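Local coordinates for protein amidohydrolase (Brucella melitensis biovar Abortus, PDB 4F0L) that probably acts as a metal-dependent deaminase of the amidohydrolase family, holding an iron ion in its TIM-barrel active site, at residues H241-V246 and R259-L264. Residues are numbered along the deposited sequence; the frame is centred on the assembly and turned at random.
Sequences HVAEQV and RPVEWL. With FE (Fe (III) ion), chain E.
Apolar contacts alone join the two segments: the C-terminal end of strand 238-242 packs against the first turn of helix 260-267. Val242 makes the largest single contribution. Val242 CG2, anti to the backbone N, meets Pro260 CB at 3.4 Å, tighter than usual for two carbons. Val242 CG2 also lies 4.0 Å from Val261 CG2, and the two valine side chains cross at about a right angle. Ala243 CB adds a looser touch, 4.2 Å from Pro260 CB. Val242 also packs on Leu276 of the neighbouring strand.

No hydrogen bond crosses between the two segments; the polar groups pair within the helix start or with other parts of the chain. Arg259 is the N-cap residue, and Arg259 N donates a nearly straight bond of 3.1 Å to Glu262 OE1, meeting the carboxylate from above its plane. Arg259 NE forms a salt bridge with Glu286.

Metal binding lies on the other side of the strand. His241 NE2 binds the iron at 2.4 Å. His65, His67, Asp329 and two waters complete the site, as in amidohydrolase TIM barrels with metal ligands at the C-terminal strand ends. Alternation along the strand therefore separates two chemistries: His241 faces the metal, while Val242 faces the buried apolar layer between barrel strand and outer helix.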
loop_
_atom_site.group_PDB
_atom_site.type_symbol
_atom_site.label_atom_id
_atom_site.label_comp_id
_atom_site.label_asym_id
_atom_site.label_seq_id
_atom_site.Cartn_x
_atom_site.Cartn_y
_atom_site.Cartn_z
ATOM N N HIS B 241 -8.181 -20.462 11.610
ATOM C CA HIS B 241 -6.965 -19.664 11.829
ATOM C C HIS B 241 -5.893 -20.591 12.329
ATOM O O HIS B 241 -6.108 -21.303 13.296
ATOM C CB HIS B 241 -7.115 -18.584 12.930
ATOM C CG HIS B 241 -8.026 -17.419 12.595
ATOM N ND1 HIS B 241 -9.068 -17.059 13.390
ATOM C CD2 HIS B 241 -7.963 -16.460 11.574
ATOM C CE1 HIS B 241 -9.678 -15.956 12.861
ATOM N NE2 HIS B 241 -9.000 -15.600 11.752
ATOM N N VAL B 242 -4.708 -20.575 11.730
ATOM C CA VAL B 242 -3.616 -21.347 12.292
ATOM C C VAL B 242 -2.218 -20.692 12.122
ATOM O O VAL B 242 -1.877 -20.135 11.067
ATOM C CB VAL B 242 -3.668 -22.812 11.761
ATOM C CG1 VAL B 242 -3.479 -22.864 10.258
ATOM C CG2 VAL B 242 -2.624 -23.640 12.452
ATOM N N ALA B 243 -1.408 -20.744 13.187
ATOM C CA ALA B 243 -0.009 -20.325 13.116
ATOM C C ALA B 243 0.206 -18.840 12.727
ATOM O O ALA B 243 1.217 -18.479 12.118
ATOM C CB ALA B 243 0.750 -21.247 12.183
ATOM N N GLU B 244 -0.722 -17.985 13.142
ATOM C CA GLU B 244 -0.662 -16.556 12.810
ATOM C C GLU B 244 0.443 -15.801 13.565
ATOM O O GLU B 244 1.160 -14.968 12.956
ATOM C CB GLU B 244 -2.018 -15.850 13.033
ATOM C CG GLU B 244 -1.971 -14.380 12.593
ATOM C CD GLU B 244 -3.259 -13.597 12.841
ATOM O OE1 GLU B 244 -3.332 -12.390 12.487
ATOM O OE2 GLU B 244 -4.218 -14.180 13.373
ATOM N N GLN B 245 0.588 -16.099 14.861
ATOM C CA GLN B 245 1.532 -15.402 15.761
ATOM C C GLN B 245 2.525 -16.405 16.379
ATOM O O GLN B 245 2.162 -17.564 16.604
ATOM C CB GLN B 245 0.766 -14.698 16.898
ATOM C CG GLN B 245 -0.308 -13.720 16.425
ATOM C CD GLN B 245 -1.042 -12.938 17.517
ATOM O OE1 GLN B 245 -2.014 -13.428 18.085
ATOM N NE2 GLN B 245 -0.629 -11.669 17.744
ATOM N N VAL B 246 3.761 -15.965 16.658
ATOM C CA VAL B 246 4.784 -16.843 17.251
ATOM C C VAL B 246 4.313 -17.415 18.590
ATOM O O VAL B 246 4.578 -18.588 18.897
ATOM C CB VAL B 246 6.138 -16.108 17.416
ATOM C CG1 VAL B 246 7.062 -16.827 18.410
ATOM C CG2 VAL B 246 6.796 -15.951 16.047
ATOM N N ARG B 259 3.928 -28.212 16.412
ATOM C CA ARG B 259 3.538 -26.890 15.927
ATOM C C ARG B 259 2.099 -26.963 15.415
ATOM O O ARG B 259 1.543 -28.050 15.239
ATOM C CB ARG B 259 4.496 -26.435 14.819
ATOM C CG ARG B 259 5.978 -26.375 15.192
ATOM C CD ARG B 259 6.838 -26.219 13.920
ATOM N NE ARG B 259 6.503 -24.961 13.230
ATOM C CZ ARG B 259 7.050 -23.781 13.514
ATOM N NH1 ARG B 259 8.018 -23.680 14.434
ATOM N NH2 ARG B 259 6.633 -22.702 12.888
ATOM N N PRO B 260 1.455 -25.803 15.196
ATOM C CA PRO B 260 0.029 -25.847 14.853
ATOM C C PRO B 260 -0.296 -26.554 13.526
ATOM O O PRO B 260 -1.147 -27.442 13.507
ATOM C CB PRO B 260 -0.378 -24.355 14.839
ATOM C CG PRO B 260 0.583 -23.750 15.830
ATOM C CD PRO B 260 1.890 -24.461 15.598
ATOM N N VAL B 261 0.351 -26.188 12.420
ATOM C CA VAL B 261 -0.059 -26.766 11.133
ATOM C C VAL B 261 0.257 -28.267 11.192
ATOM O O VAL B 261 -0.551 -29.095 10.834
ATOM C CB VAL B 261 0.621 -26.084 9.920
ATOM C CG1 VAL B 261 0.346 -26.885 8.646
ATOM C CG2 VAL B 261 0.169 -24.616 9.804
ATOM N N GLU B 262 1.429 -28.602 11.690
ATOM C CA GLU B 262 1.820 -29.987 11.871
ATOM C C GLU B 262 0.769 -30.766 12.678
ATOM O O GLU B 262 0.356 -31.866 12.310
ATOM C CB GLU B 262 3.184 -29.989 12.595
ATOM C CG GLU B 262 3.735 -31.347 12.930
ATOM C CD GLU B 262 4.916 -31.309 13.863
ATOM O OE1 GLU B 262 5.202 -30.275 14.514
ATOM O OE2 GLU B 262 5.561 -32.362 13.944
ATOM N N TRP B 263 0.318 -30.178 13.771
ATOM C CA TRP B 263 -0.655 -30.848 14.605
ATOM C C TRP B 263 -1.927 -31.086 13.834
ATOM O O TRP B 263 -2.469 -32.210 13.813
ATOM C CB TRP B 263 -0.903 -30.020 15.838
ATOM C CG TRP B 263 -1.771 -30.748 16.793
ATOM C CD1 TRP B 263 -1.382 -31.491 17.903
ATOM C CD2 TRP B 263 -3.219 -30.878 16.725
ATOM N NE1 TRP B 263 -2.476 -32.045 18.510
ATOM C CE2 TRP B 263 -3.602 -31.723 17.848
ATOM C CE3 TRP B 263 -4.200 -30.401 15.875
ATOM C CZ2 TRP B 263 -4.913 -32.049 18.096
ATOM C CZ3 TRP B 263 -5.520 -30.749 16.132
ATOM C CH2 TRP B 263 -5.864 -31.559 17.214
ATOM N N LEU B 264 -2.387 -30.044 13.132
ATOM C CA LEU B 264 -3.578 -30.157 12.331
ATOM C C LEU B 264 -3.437 -31.248 11.239
ATOM O O LEU B 264 -4.339 -32.065 11.045
ATOM C CB LEU B 264 -3.928 -28.790 11.721
ATOM C CG LEU B 264 -5.305 -28.677 11.067
ATOM C CD1 LEU B 264 -6.392 -28.895 12.109
ATOM C CD2 LEU B 264 -5.471 -27.305 10.394
HETATM FE FE FE E . -9.163 -13.446 10.811
HETATM O O HOH W 1 -7.028 -13.151 11.104
HETATM O O HOH W 2 -8.872 -12.330 12.772
#